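Beta-lactamase (PDB 6N1N) probably hydrolyses beta-lactam antibiotics to substituted beta-amino acids, as a class D serine beta-lactamase that confers antibiotic resistance. Local coordinates at residues A[13-18]-A[239-244]; A[28-33]-A[157-162]; A[35-38]-A[42-45]; A[121-126]-A[151-156]. All coordinates share one frame; numbering follows the deposited sequence. Where two conformers were deposited one is given.

Contact 1 (A[13-18]-A[239-244]); sequences QKIFDE and TMMAFR
I15 and the selenomethionine M241 carry the contact between helix 11-18 and helix 228-245, and all of it is apolar. The methyl CE of M241 sits 3.8 Å from CG2 of I15 and 4.0 Å from its CG1. It therefore touches both branches of the isoleucine. The bend at chi3 (41°) turns CE out of the line of the M241 chain. The CD1 end of I15 runs on toward the backbone of helix 228-245 and stops 4.2 Å from N of A242. One turn earlier in helix 228-245, L238 also touches I15, and F234 packs on M241.

Polar bonds stay within each helix. NE2 of Q13 donates to OD1 of D17, 3.1 Å away and nearly straight at 173°. OD1 of D17 lies in the amide plane of Q13, but NE2 meets it from above the carboxylate plane.

No hydrogen bond crosses between the segments, so the two meet through van der Waals contact alone, which is non-directional.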
loop_
_atom_site.group_PDB
_atom_site.type_symbol
_atom_site.label_atom_id
_atom_site.label_comp_id
_atom_site.label_asym_id
_atom_site.label_seq_id
_atom_site.Cartn_x
_atom_site.Cartn_y
_atom_site.Cartn_z
ATOM N N GLN A 13 -15.215 -13.586 5.098
ATOM C CA GLN A 13 -15.442 -13.088 6.450
ATOM C C GLN A 13 -15.010 -14.095 7.503
ATOM O O GLN A 13 -14.564 -13.707 8.589
ATOM C CB GLN A 13 -16.911 -12.739 6.657
ATOM C CG GLN A 13 -17.179 -12.158 8.042
ATOM C CD GLN A 13 -16.493 -10.830 8.235
ATOM O OE1 GLN A 13 -16.505 -9.986 7.343
ATOM N NE2 GLN A 13 -15.879 -10.636 9.398
ATOM N N LYS A 14 -15.153 -15.387 7.219
ATOM C CA LYS A 14 -14.742 -16.411 8.170
ATOM C C LYS A 14 -13.267 -16.293 8.544
ATOM O O LYS A 14 -12.900 -16.617 9.677
ATOM C CB LYS A 14 -15.051 -17.791 7.581
ATOM C CG LYS A 14 -14.493 -18.982 8.355
ATOM C CD LYS A 14 -14.442 -20.248 7.482
ATOM C CE LYS A 14 -13.437 -20.116 6.321
ATOM N NZ LYS A 14 -13.433 -21.293 5.397
ATOM N N ILE A 15 -12.404 -15.851 7.624
ATOM C CA ILE A 15 -10.988 -15.747 7.963
ATOM C C ILE A 15 -10.790 -14.675 9.019
ATOM O O ILE A 15 -9.963 -14.814 9.933
ATOM C CB ILE A 15 -10.135 -15.443 6.714
ATOM C CG1 ILE A 15 -10.307 -16.526 5.649
ATOM C CG2 ILE A 15 -8.661 -15.293 7.119
ATOM C CD1 ILE A 15 -9.833 -16.083 4.263
ATOM N N PHE A 16 -11.554 -13.596 8.926
ATOM C CA PHE A 16 -11.470 -12.551 9.935
ATOM C C PHE A 16 -11.999 -13.053 11.266
ATOM O O PHE A 16 -11.349 -12.894 12.307
ATOM C CB PHE A 16 -12.212 -11.311 9.430
ATOM C CG PHE A 16 -11.435 -10.565 8.384
ATOM C CD1 PHE A 16 -10.788 -9.368 8.686
ATOM C CD2 PHE A 16 -11.298 -11.091 7.120
ATOM C CE1 PHE A 16 -10.053 -8.708 7.732
ATOM C CE2 PHE A 16 -10.543 -10.447 6.146
ATOM C CZ PHE A 16 -9.925 -9.264 6.435
ATOM N N ASP A 17 -13.152 -13.719 11.239
ATOM C CA ASP A 17 -13.780 -14.207 12.462
ATOM C C ASP A 17 -12.881 -15.195 13.190
ATOM O O ASP A 17 -12.737 -15.133 14.417
ATOM C CB ASP A 17 -15.119 -14.872 12.132
ATOM C CG ASP A 17 -16.158 -13.880 11.625
ATOM O OD1 ASP A 17 -15.932 -12.648 11.735
ATOM O OD2 ASP A 17 -17.193 -14.345 11.114
ATOM N N GLU A 18 -12.295 -16.137 12.454
ATOM C CA GLU A 18 -11.423 -17.124 13.080
ATOM C C GLU A 18 -10.142 -16.515 13.631
ATOM O O GLU A 18 -9.452 -17.180 14.407
ATOM C CB GLU A 18 -11.091 -18.246 12.084
ATOM C CG GLU A 18 -12.277 -19.168 11.807
ATOM C CD GLU A 18 -11.993 -20.230 10.751
ATOM O OE1 GLU A 18 -10.847 -20.304 10.262
ATOM O OE2 GLU A 18 -12.927 -20.986 10.407
ATOM N N THR A 239 -3.927 -12.603 3.105
ATOM C CA THR A 239 -4.214 -12.207 1.733
ATOM C C THR A 239 -4.099 -13.403 0.789
ATOM O O THR A 239 -4.963 -13.613 -0.081
ATOM C CB THR A 239 -3.260 -11.069 1.349
ATOM O OG1 THR A 239 -3.359 -10.023 2.332
ATOM C CG2 THR A 239 -3.593 -10.486 0.003
HETATM N N MSE A 240 -3.051 -14.219 0.956
HETATM C CA MSE A 240 -2.858 -15.377 0.081
HETATM C C MSE A 240 -3.962 -16.392 0.284
HETATM O O MSE A 240 -4.398 -17.032 -0.676
HETATM C CB MSE A 240 -1.501 -16.054 0.324
HETATM C CG MSE A 240 -0.295 -15.107 0.190
HETATM SE SE MSE A 240 -0.154 -14.199 -1.543
HETATM C CE MSE A 240 0.842 -15.592 -2.491
HETATM N N MSE A 241 -4.409 -16.551 1.531
HETATM C CA MSE A 241 -5.547 -17.432 1.805
HETATM C C MSE A 241 -6.818 -16.967 1.094
HETATM O O MSE A 241 -7.557 -17.795 0.556
HETATM C CB MSE A 241 -5.785 -17.554 3.319
HETATM C CG MSE A 241 -4.728 -18.383 3.976
HETATM SE SE MSE A 241 -4.897 -18.270 5.919
HETATM C CE MSE A 241 -6.794 -18.362 5.985
ATOM N N ALA A 242 -7.083 -15.658 1.113
ATOM C CA ALA A 242 -8.214 -15.123 0.370
ATOM C C ALA A 242 -8.075 -15.420 -1.117
ATOM O O ALA A 242 -9.050 -15.835 -1.757
ATOM C CB ALA A 242 -8.344 -13.621 0.606
ATOM N N PHE A 243 -6.876 -15.224 -1.685
ATOM C CA PHE A 243 -6.681 -15.545 -3.097
ATOM C C PHE A 243 -6.970 -17.025 -3.380
ATOM O O PHE A 243 -7.633 -17.359 -4.373
ATOM C CB PHE A 243 -5.247 -15.227 -3.558
ATOM C CG PHE A 243 -4.859 -13.764 -3.530
ATOM C CD1 PHE A 243 -5.786 -12.741 -3.601
ATOM C CD2 PHE A 243 -3.509 -13.424 -3.453
ATOM C CE1 PHE A 243 -5.368 -11.402 -3.579
ATOM C CE2 PHE A 243 -3.113 -12.083 -3.440
ATOM C CZ PHE A 243 -4.053 -11.088 -3.518
ATOM N N ARG A 244 -6.470 -17.925 -2.527
ATOM C CA ARG A 244 -6.715 -19.348 -2.739
ATOM C C ARG A 244 -8.194 -19.668 -2.607
ATOM O O ARG A 244 -8.726 -20.475 -3.368
ATOM C CB ARG A 244 -5.880 -20.187 -1.763
ATOM C CG ARG A 244 -4.387 -20.163 -2.141
ATOM C CD ARG A 244 -3.547 -21.187 -1.391
ATOM N NE ARG A 244 -3.479 -20.864 0.026
ATOM C CZ ARG A 244 -2.490 -20.178 0.611
ATOM N NH1 ARG A 244 -1.445 -19.744 -0.083
ATOM N NH2 ARG A 244 -2.557 -19.936 1.906
#

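Contact 2 (A[28-33]-A[157-162])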
loop_
_atom_site.group_PDB
_atom_site.type_symbol
_atom_site.label_atom_id
_atom_site.label_comp_id
_atom_site.label_asym_id
_atom_site.label_seq_id
_atom_site.Cartn_x
_atom_site.Cartn_y
_atom_site.Cartn_z
ATOM N N TYR A 28 -10.439 -6.406 -6.601
ATOM C CA TYR A 28 -11.013 -6.058 -7.897
ATOM C C TYR A 28 -10.371 -6.921 -8.970
ATOM O O TYR A 28 -9.154 -6.864 -9.179
ATOM C CB TYR A 28 -10.809 -4.586 -8.214
ATOM C CG TYR A 28 -11.414 -4.154 -9.540
ATOM C CD1 TYR A 28 -12.779 -4.035 -9.685
ATOM C CD2 TYR A 28 -10.610 -3.859 -10.613
ATOM C CE1 TYR A 28 -13.335 -3.636 -10.886
ATOM C CE2 TYR A 28 -11.145 -3.442 -11.816
ATOM C CZ TYR A 28 -12.508 -3.330 -11.952
ATOM O OH TYR A 28 -13.071 -2.924 -13.149
ATOM N N ASP A 29 -11.203 -7.719 -9.626
ATOM C CA ASP A 29 -10.861 -8.524 -10.789
ATOM C C ASP A 29 -10.904 -7.615 -12.016
ATOM O O ASP A 29 -11.968 -7.154 -12.420
ATOM C CB ASP A 29 -11.848 -9.691 -10.835
ATOM C CG ASP A 29 -11.737 -10.544 -12.087
ATOM O OD1 ASP A 29 -11.218 -10.066 -13.099
ATOM O OD2 ASP A 29 -12.227 -11.698 -12.054
ATOM N N TYR A 30 -9.737 -7.354 -12.600
ATOM C CA TYR A 30 -9.591 -6.334 -13.635
ATOM C C TYR A 30 -10.226 -6.749 -14.956
ATOM O O TYR A 30 -10.982 -5.977 -15.567
ATOM C CB TYR A 30 -8.093 -6.044 -13.810
ATOM C CG TYR A 30 -7.775 -4.993 -14.836
ATOM C CD1 TYR A 30 -7.891 -3.646 -14.538
ATOM C CD2 TYR A 30 -7.332 -5.349 -16.089
ATOM C CE1 TYR A 30 -7.589 -2.673 -15.494
ATOM C CE2 TYR A 30 -7.018 -4.385 -17.036
ATOM C CZ TYR A 30 -7.148 -3.062 -16.731
ATOM O OH TYR A 30 -6.856 -2.134 -17.688
ATOM N N LYS A 31 -9.913 -7.955 -15.430
ATOM C CA LYS A 31 -10.429 -8.402 -16.718
ATOM C C LYS A 31 -11.956 -8.474 -16.712
ATOM O O LYS A 31 -12.624 -8.042 -17.671
ATOM C CB LYS A 31 -9.824 -9.759 -17.058
ATOM C CG LYS A 31 -10.398 -10.431 -18.265
ATOM C CD LYS A 31 -9.530 -11.591 -18.701
ATOM C CE LYS A 31 -9.687 -12.772 -17.802
ATOM N NZ LYS A 31 -8.821 -13.914 -18.269
ATOM N N ASN A 32 -12.528 -9.012 -15.638
ATOM C CA ASN A 32 -13.968 -9.209 -15.548
ATOM C C ASN A 32 -14.715 -8.034 -14.928
ATOM O O ASN A 32 -15.950 -8.027 -14.972
ATOM C CB ASN A 32 -14.251 -10.487 -14.760
ATOM C CG ASN A 32 -13.733 -11.714 -15.469
ATOM O OD1 ASN A 32 -14.084 -11.965 -16.647
ATOM N ND2 ASN A 32 -12.899 -12.493 -14.793
ATOM N N LYS A 33 -13.996 -7.047 -14.391
ATOM C CA LYS A 33 -14.586 -5.892 -13.710
ATOM C C LYS A 33 -15.524 -6.332 -12.581
ATOM O O LYS A 33 -16.705 -5.977 -12.525
ATOM C CB LYS A 33 -15.303 -4.983 -14.723
ATOM C CG LYS A 33 -14.437 -4.563 -15.879
ATOM C CD LYS A 33 -15.140 -3.492 -16.718
ATOM C CE LYS A 33 -14.230 -2.921 -17.795
ATOM N NZ LYS A 33 -14.000 -3.894 -18.881
ATOM N N LEU A 157 -2.490 3.424 -11.502
ATOM C CA LEU A 157 -1.056 3.175 -11.630
ATOM C C LEU A 157 -0.782 2.088 -12.666
ATOM O O LEU A 157 0.034 2.270 -13.595
ATOM C CB LEU A 157 -0.478 2.807 -10.240
ATOM C CG LEU A 157 1.027 2.718 -10.003
ATOM C CD1 LEU A 157 1.378 2.462 -8.507
ATOM C CD2 LEU A 157 1.686 1.663 -10.842
ATOM N N TYR A 158 -1.479 0.955 -12.539
ATOM C CA TYR A 158 -1.316 -0.138 -13.491
ATOM C C TYR A 158 -1.595 0.301 -14.923
ATOM O O TYR A 158 -0.850 -0.070 -15.843
ATOM C CB TYR A 158 -2.232 -1.291 -13.083
ATOM C CG TYR A 158 -2.211 -2.441 -14.067
ATOM C CD1 TYR A 158 -1.141 -3.316 -14.110
ATOM C CD2 TYR A 158 -3.254 -2.637 -14.946
ATOM C CE1 TYR A 158 -1.102 -4.370 -15.019
ATOM C CE2 TYR A 158 -3.238 -3.671 -15.844
ATOM C CZ TYR A 158 -2.158 -4.550 -15.873
ATOM O OH TYR A 158 -2.157 -5.587 -16.783
ATOM N N GLU A 159 -2.669 1.054 -15.141
ATOM C CA GLU A 159 -3.012 1.547 -16.472
ATOM C C GLU A 159 -2.135 2.707 -16.909
ATOM O O GLU A 159 -2.203 3.120 -18.075
ATOM C CB GLU A 159 -4.484 1.959 -16.497
ATOM C CG GLU A 159 -5.420 0.754 -16.494
ATOM C CD GLU A 159 -6.893 1.126 -16.546
ATOM O OE1 GLU A 159 -7.221 2.297 -16.249
ATOM O OE2 GLU A 159 -7.709 0.242 -16.894
ATOM N N GLU A 160 -1.296 3.214 -16.005
ATOM C CA GLU A 160 -0.412 4.362 -16.239
ATOM C C GLU A 160 -1.187 5.599 -16.695
ATOM O O GLU A 160 -0.783 6.331 -17.604
ATOM C CB GLU A 160 0.715 3.987 -17.212
ATOM C CG GLU A 160 1.428 2.738 -16.717
ATOM C CD GLU A 160 2.805 2.476 -17.285
ATOM O OE1 GLU A 160 3.332 3.289 -18.074
ATOM O OE2 GLU A 160 3.337 1.417 -16.921
ATOM N N LYS A 161 -2.307 5.861 -16.015
ATOM C CA LYS A 161 -3.174 6.985 -16.338
ATOM C C LYS A 161 -2.700 8.316 -15.778
ATOM O O LYS A 161 -3.115 9.377 -16.284
ATOM C CB LYS A 161 -4.587 6.715 -15.816
ATOM C CG LYS A 161 -5.368 5.643 -16.590
ATOM C CD LYS A 161 -5.578 6.026 -18.038
ATOM C CE LYS A 161 -6.969 5.635 -18.527
ATOM N NZ LYS A 161 -7.189 4.165 -18.502
ATOM N N PHE A 162 -1.874 8.299 -14.736
ATOM C CA PHE A 162 -1.369 9.535 -14.167
ATOM C C PHE A 162 -0.320 10.141 -15.092
ATOM O O PHE A 162 0.361 9.433 -15.832
ATOM C CB PHE A 162 -0.740 9.278 -12.800
ATOM C CG PHE A 162 -1.636 8.561 -11.820
ATOM C CD1 PHE A 162 -2.928 8.972 -11.608
ATOM C CD2 PHE A 162 -1.161 7.471 -11.097
ATOM C CE1 PHE A 162 -3.744 8.300 -10.691
ATOM C CE2 PHE A 162 -1.974 6.809 -10.154
ATOM C CZ PHE A 162 -3.253 7.234 -9.962
#
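Y30 OH donates to E159 OE2 across 2.6 Å, the only hydrogen bond between the two segments. It joins the turn after strand 22-29 of the central sheet to the C-terminal end of helix 147-159, which closes in a Schellman motif at E160. OE2 accepts through its anti lone pair, on the side away from OE1. It lies at the edge of the Y30 ring, in the ring plane, while the carboxylate is turned 78° from that plane.

The other oxygen, OE1, takes K161 NZ in a salt bridge of 2.9 Å. The lysine comes from above the carboxylate plane. Each carboxylate oxygen thus has its own partner, and the lysine would probably help to keep E159 charged.

Y158 adds an edge-to-face pair. Its edge points at the face of Y30, with the planes at 77° and the ring centroids 5.4 Å apart. Y30 has CG anti to its backbone N (chi1 -179°), which carries the ring across to the helix.

The turn that bears Y30 is braced by D29. OD1 of D29 accepts from N of N32 in an Asx motif, and OD2 accepts from ND2 of N32. N212 on strand 212-222 also bonds to D29 and K31. On the ring of Y30, the atom that Y158 CE2 approaches most closely is CE2, at 4.0 Å.

Contact 3 (A[35-38]-A[42-45])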
loop_
_atom_site.group_PDB
_atom_site.type_symbol
_atom_site.label_atom_id
_atom_site.label_comp_id
_atom_site.label_asym_id
_atom_site.label_seq_id
_atom_site.Cartn_x
_atom_site.Cartn_y
_atom_site.Cartn_z
ATOM N N TRP A 35 -15.954 -6.485 -8.362
ATOM C CA TRP A 35 -15.584 -6.145 -6.994
ATOM C C TRP A 35 -15.983 -7.279 -6.056
ATOM O O TRP A 35 -17.137 -7.723 -6.061
ATOM C CB TRP A 35 -16.268 -4.846 -6.549
ATOM C CG TRP A 35 -15.684 -3.609 -7.156
ATOM C CD1 TRP A 35 -16.078 -3.012 -8.318
ATOM C CD2 TRP A 35 -14.599 -2.817 -6.650
ATOM N NE1 TRP A 35 -15.317 -1.902 -8.568
ATOM C CE2 TRP A 35 -14.391 -1.764 -7.572
ATOM C CE3 TRP A 35 -13.788 -2.888 -5.514
ATOM C CZ2 TRP A 35 -13.432 -0.785 -7.372
ATOM C CZ3 TRP A 35 -12.828 -1.926 -5.330
ATOM C CH2 TRP A 35 -12.653 -0.882 -6.246
ATOM N N ILE A 36 -15.030 -7.724 -5.243
ATOM C CA ILE A 36 -15.234 -8.763 -4.238
ATOM C C ILE A 36 -15.013 -8.147 -2.861
ATOM O O ILE A 36 -13.909 -7.655 -2.573
ATOM C CB ILE A 36 -14.263 -9.932 -4.440
ATOM C CG1 ILE A 36 -14.394 -10.524 -5.839
ATOM C CG2 ILE A 36 -14.509 -11.018 -3.425
ATOM C CD1 ILE A 36 -13.124 -11.182 -6.311
ATOM N N TYR A 37 -16.032 -8.225 -1.999
ATOM C CA TYR A 37 -15.958 -7.656 -0.664
ATOM C C TYR A 37 -16.187 -8.707 0.413
ATOM O O TYR A 37 -17.133 -9.491 0.324
ATOM C CB TYR A 37 -17.004 -6.576 -0.432
ATOM C CG TYR A 37 -17.013 -5.427 -1.395
ATOM C CD1 TYR A 37 -16.121 -4.385 -1.242
ATOM C CD2 TYR A 37 -17.966 -5.350 -2.413
ATOM C CE1 TYR A 37 -16.147 -3.306 -2.100
ATOM C CE2 TYR A 37 -17.997 -4.271 -3.279
ATOM C CZ TYR A 37 -17.079 -3.259 -3.108
ATOM O OH TYR A 37 -17.113 -2.167 -3.939
ATOM N N SER A 38 -15.357 -8.699 1.464
ATOM C CA SER A 38 -15.768 -9.408 2.677
ATOM C C SER A 38 -16.740 -8.561 3.486
ATOM O O SER A 38 -17.592 -9.097 4.204
ATOM C CB SER A 38 -14.560 -9.801 3.533
ATOM O OG SER A 38 -13.850 -8.686 4.066
ATOM N N ASP A 42 -17.153 -1.554 5.097
ATOM C CA ASP A 42 -15.822 -1.229 5.608
ATOM C C ASP A 42 -14.919 -0.692 4.505
ATOM O O ASP A 42 -14.016 0.105 4.771
ATOM C CB ASP A 42 -15.177 -2.467 6.242
ATOM C CG ASP A 42 -13.897 -2.148 6.956
ATOM O OD1 ASP A 42 -13.966 -1.382 7.952
ATOM O OD2 ASP A 42 -12.813 -2.636 6.531
ATOM N N SER A 43 -15.150 -1.121 3.267
ATOM C CA SER A 43 -14.318 -0.726 2.138
ATOM C C SER A 43 -14.418 0.762 1.821
ATOM O O SER A 43 -13.574 1.273 1.067
ATOM C CB SER A 43 -14.717 -1.550 0.906
ATOM O OG SER A 43 -14.632 -2.940 1.199
ATOM N N LYS A 44 -15.420 1.458 2.367
ATOM C CA LYS A 44 -15.613 2.890 2.142
ATOM C C LYS A 44 -15.013 3.750 3.255
ATOM O O LYS A 44 -15.005 4.982 3.141
ATOM C CB LYS A 44 -17.109 3.257 2.057
ATOM C CG LYS A 44 -18.031 2.221 1.434
ATOM C CD LYS A 44 -17.948 2.151 -0.063
ATOM C CE LYS A 44 -18.896 1.056 -0.557
ATOM N NZ LYS A 44 -18.930 0.894 -2.030
ATOM N N ILE A 45 -14.536 3.146 4.319
ATOM C CA ILE A 45 -14.066 3.884 5.490
ATOM C C ILE A 45 -12.593 4.253 5.338
ATOM O O ILE A 45 -11.735 3.385 5.127
ATOM C CB ILE A 45 -14.308 3.059 6.763
ATOM C CG1 ILE A 45 -15.818 2.827 6.972
ATOM C CG2 ILE A 45 -13.719 3.746 7.965
ATOM C CD1 ILE A 45 -16.129 1.845 8.074
HETATM O O HOH W 1 -16.493 0.210 -2.370
#
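The Y37 ring meets S43 at its edge. S43 has two conformers, and in the one described here its OG lies near the ring plane, 3.2 Å from CD1 of Y37. CB of S43 lies 3.8 Å from both CD1 and CE1 of Y37. The hydroxyl of Y37 lies over one face of the W35 indole, 3.4 Å above the plane and toward the rim. W35 and Y37 are two residues apart on the same strand, and both side chains start out toward the 42-45 segment. With CG beside its backbone N (chi1 -56°), Y37 reaches back over W35.

The polar ends are joined by water. NZ of K44 donates to water 1 at 2.6 Å, and the same water is 2.9 Å from OH of Y37. The lysine and the tyrosine themselves stay 4.0 Å apart, NZ to OH, with their side chains crossing at about a right angle.

The contact folds the connection after strand 34-37 back beside that strand, near the edge of the central sheet. In the same conformer, OG of S43 is hydrogen-bonded to OG1 of T26 on the neighbouring strand 22-29 and to O of N39. Weak, long ion pairs run from K44 NZ to E40 and E148.

In this conformer the S43 hydroxyl thus has T26 and N39 as its polar partners, and the Y37 edge only lies alongside. Water links the tyrosine hydroxyl to the ammonium.

Contact 4 (A[121-126]-A[151-156]); sequences KEFNYG and IDFLIN
F153 sends its ring from helix 147-159 into the turn that follows helix 113-122. Its CB lies 4.0 Å from the carbonyl O of F123. CG is anti to the backbone N (chi1 158°), which points the ring alongside that of F123, in the same direction. At CG the nearest atom is CD1 of Y125, 4.2 Å away. CD1 of F153 comes to 3.9 Å from CB of F123. CE1 reaches farther and lies over one face of the F123 ring, toward its rim, 3.8 Å from CD2.

The two phenylalanine rings are oblique, with planes at 56°. Y125 instead turns its edge to a face of F153, with planes at 84°. The three residues form an aromatic cluster, and P56 of helix 56-63 packs on all of them. Helix 113-122 ends here in a Schellman motif at N124, followed by an inverse gamma turn centred on Y125. The side chain of Y125 is about 9 Å from that of S51, the predicted acyl-ester serine.

At the more exposed end, water 2 links three groups. It donates to O of F123 and accepts from ND2 of N124 and from ND2 of N156, the last at 2.9 Å.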
loop_
_atom_site.group_PDB
_atom_site.type_symbol
_atom_site.label_atom_id
_atom_site.label_comp_id
_atom_site.label_asym_id
_atom_site.label_seq_id
_atom_site.Cartn_x
_atom_site.Cartn_y
_atom_site.Cartn_z
ATOM N N LYS A 121 -4.085 15.148 -5.535
ATOM C CA LYS A 121 -5.230 15.407 -6.411
ATOM C C LYS A 121 -5.176 14.526 -7.657
ATOM O O LYS A 121 -6.170 13.878 -8.019
ATOM C CB LYS A 121 -5.260 16.888 -6.780
ATOM C CG LYS A 121 -6.405 17.288 -7.705
ATOM C CD LYS A 121 -6.436 18.808 -7.905
ATOM C CE LYS A 121 -7.221 19.226 -9.150
ATOM N NZ LYS A 121 -8.667 19.474 -8.875
ATOM N N GLU A 122 -4.021 14.500 -8.327
ATOM C CA GLU A 122 -3.830 13.648 -9.498
ATOM C C GLU A 122 -4.138 12.196 -9.176
ATOM O O GLU A 122 -4.762 11.486 -9.980
ATOM C CB GLU A 122 -2.388 13.829 -9.983
ATOM C CG GLU A 122 -1.916 12.938 -11.128
ATOM C CD GLU A 122 -2.444 13.363 -12.474
ATOM O OE1 GLU A 122 -3.131 14.402 -12.543
ATOM O OE2 GLU A 122 -2.179 12.656 -13.471
ATOM N N PHE A 123 -3.726 11.740 -7.995
ATOM C CA PHE A 123 -3.858 10.356 -7.569
ATOM C C PHE A 123 -5.220 10.037 -6.948
ATOM O O PHE A 123 -5.468 8.867 -6.609
ATOM C CB PHE A 123 -2.763 10.018 -6.541
ATOM C CG PHE A 123 -1.370 9.982 -7.087
ATOM C CD1 PHE A 123 -1.117 10.041 -8.448
ATOM C CD2 PHE A 123 -0.298 9.895 -6.216
ATOM C CE1 PHE A 123 0.183 9.997 -8.934
ATOM C CE2 PHE A 123 1.001 9.861 -6.701
ATOM C CZ PHE A 123 1.223 9.911 -8.067
ATOM N N ASN A 124 -6.096 11.035 -6.763
ATOM C CA ASN A 124 -7.368 10.832 -6.061
ATOM C C ASN A 124 -7.131 10.111 -4.731
ATOM O O ASN A 124 -7.769 9.112 -4.403
ATOM C CB ASN A 124 -8.350 10.042 -6.932
ATOM C CG ASN A 124 -8.462 10.600 -8.321
ATOM O OD1 ASN A 124 -8.969 11.707 -8.505
ATOM N ND2 ASN A 124 -7.984 9.845 -9.311
ATOM N N TYR A 125 -6.178 10.620 -3.964
ATOM C CA TYR A 125 -5.628 9.852 -2.852
ATOM C C TYR A 125 -6.373 10.223 -1.585
ATOM O O TYR A 125 -5.931 11.038 -0.769
ATOM C CB TYR A 125 -4.133 10.062 -2.730
ATOM C CG TYR A 125 -3.465 8.931 -1.952
ATOM C CD1 TYR A 125 -3.036 7.770 -2.602
ATOM C CD2 TYR A 125 -3.344 8.982 -0.580
ATOM C CE1 TYR A 125 -2.446 6.721 -1.901
ATOM C CE2 TYR A 125 -2.756 7.931 0.142
ATOM C CZ TYR A 125 -2.299 6.810 -0.533
ATOM O OH TYR A 125 -1.743 5.770 0.166
ATOM N N GLY A 126 -7.525 9.574 -1.407
ATOM C CA GLY A 126 -8.256 9.688 -0.155
ATOM C C GLY A 126 -8.763 11.094 0.086
ATOM O O GLY A 126 -9.236 11.779 -0.830
ATOM N N ILE A 151 -7.460 0.843 -4.084
ATOM C CA ILE A 151 -7.561 0.044 -5.299
ATOM C C ILE A 151 -7.708 0.943 -6.515
ATOM O O ILE A 151 -7.091 0.702 -7.559
ATOM C CB ILE A 151 -8.720 -0.955 -5.178
ATOM C CG1 ILE A 151 -8.304 -2.098 -4.225
ATOM C CG2 ILE A 151 -9.142 -1.474 -6.554
ATOM C CD1 ILE A 151 -9.420 -2.997 -3.781
ATOM N N ASP A 152 -8.530 1.984 -6.426
ATOM C CA ASP A 152 -8.716 2.823 -7.606
ATOM C C ASP A 152 -7.404 3.498 -7.989
ATOM O O ASP A 152 -7.075 3.592 -9.176
ATOM C CB ASP A 152 -9.846 3.822 -7.368
ATOM C CG ASP A 152 -11.239 3.197 -7.690
ATOM O OD1 ASP A 152 -11.363 2.456 -8.704
ATOM O OD2 ASP A 152 -12.196 3.399 -6.927
ATOM N N PHE A 153 -6.612 3.889 -6.986
ATOM C CA PHE A 153 -5.288 4.463 -7.235
ATOM C C PHE A 153 -4.361 3.434 -7.882
ATOM O O PHE A 153 -3.638 3.751 -8.841
ATOM C CB PHE A 153 -4.714 4.986 -5.913
ATOM C CG PHE A 153 -3.209 5.114 -5.909
ATOM C CD1 PHE A 153 -2.580 6.161 -6.545
ATOM C CD2 PHE A 153 -2.436 4.152 -5.301
ATOM C CE1 PHE A 153 -1.192 6.240 -6.559
ATOM C CE2 PHE A 153 -1.069 4.228 -5.309
ATOM C CZ PHE A 153 -0.440 5.257 -5.927
ATOM N N LEU A 154 -4.404 2.197 -7.405
ATOM C CA LEU A 154 -3.541 1.156 -7.942
ATOM C C LEU A 154 -3.935 0.782 -9.372
ATOM O O LEU A 154 -3.055 0.494 -10.175
ATOM C CB LEU A 154 -3.568 -0.071 -7.048
ATOM C CG LEU A 154 -2.906 0.105 -5.683
ATOM C CD1 LEU A 154 -3.349 -0.960 -4.719
ATOM C CD2 LEU A 154 -1.392 0.095 -5.818
ATOM N N ILE A 155 -5.237 0.795 -9.702
ATOM C CA ILE A 155 -5.665 0.542 -11.081
ATOM C C ILE A 155 -5.118 1.617 -12.011
ATOM O O ILE A 155 -4.635 1.334 -13.122
ATOM C CB ILE A 155 -7.203 0.466 -11.166
ATOM C CG1 ILE A 155 -7.752 -0.736 -10.404
ATOM C CG2 ILE A 155 -7.662 0.384 -12.614
ATOM C CD1 ILE A 155 -9.238 -0.680 -10.163
ATOM N N ASN A 156 -5.256 2.878 -11.608
ATOM C CA ASN A 156 -4.712 3.974 -12.393
ATOM C C ASN A 156 -3.196 3.872 -12.544
ATOM O O ASN A 156 -2.650 4.252 -13.575
ATOM C CB ASN A 156 -5.112 5.312 -11.764
ATOM C CG ASN A 156 -6.526 5.708 -12.122
ATOM O OD1 ASN A 156 -6.949 5.544 -13.261
ATOM N ND2 ASN A 156 -7.269 6.212 -11.153
HETATM O O HOH W 2 -6.998 7.046 -8.387
#

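In the fold
Contacts 1 and 4 are buried, contact 2 lies at the surface, and contact 3 is partly buried. Contact 1 is apolar throughout and joins the two terminal helices. Contact 4 is mainly aromatic, with a water at one end, and is the one nearest the predicted active-site serine. Contacts 2 and 4 share helix 147-159, and N of K161 probably bonds to O of N156 between them. Contacts 2 and 3 rest on neighbouring strands, 22-29 and 34-37, where Y28 packs on W35. W35 also touches I151, linking contact 3 to contact 4. A direct charged hydrogen bond crosses contact 2, while a water bridges contact 3.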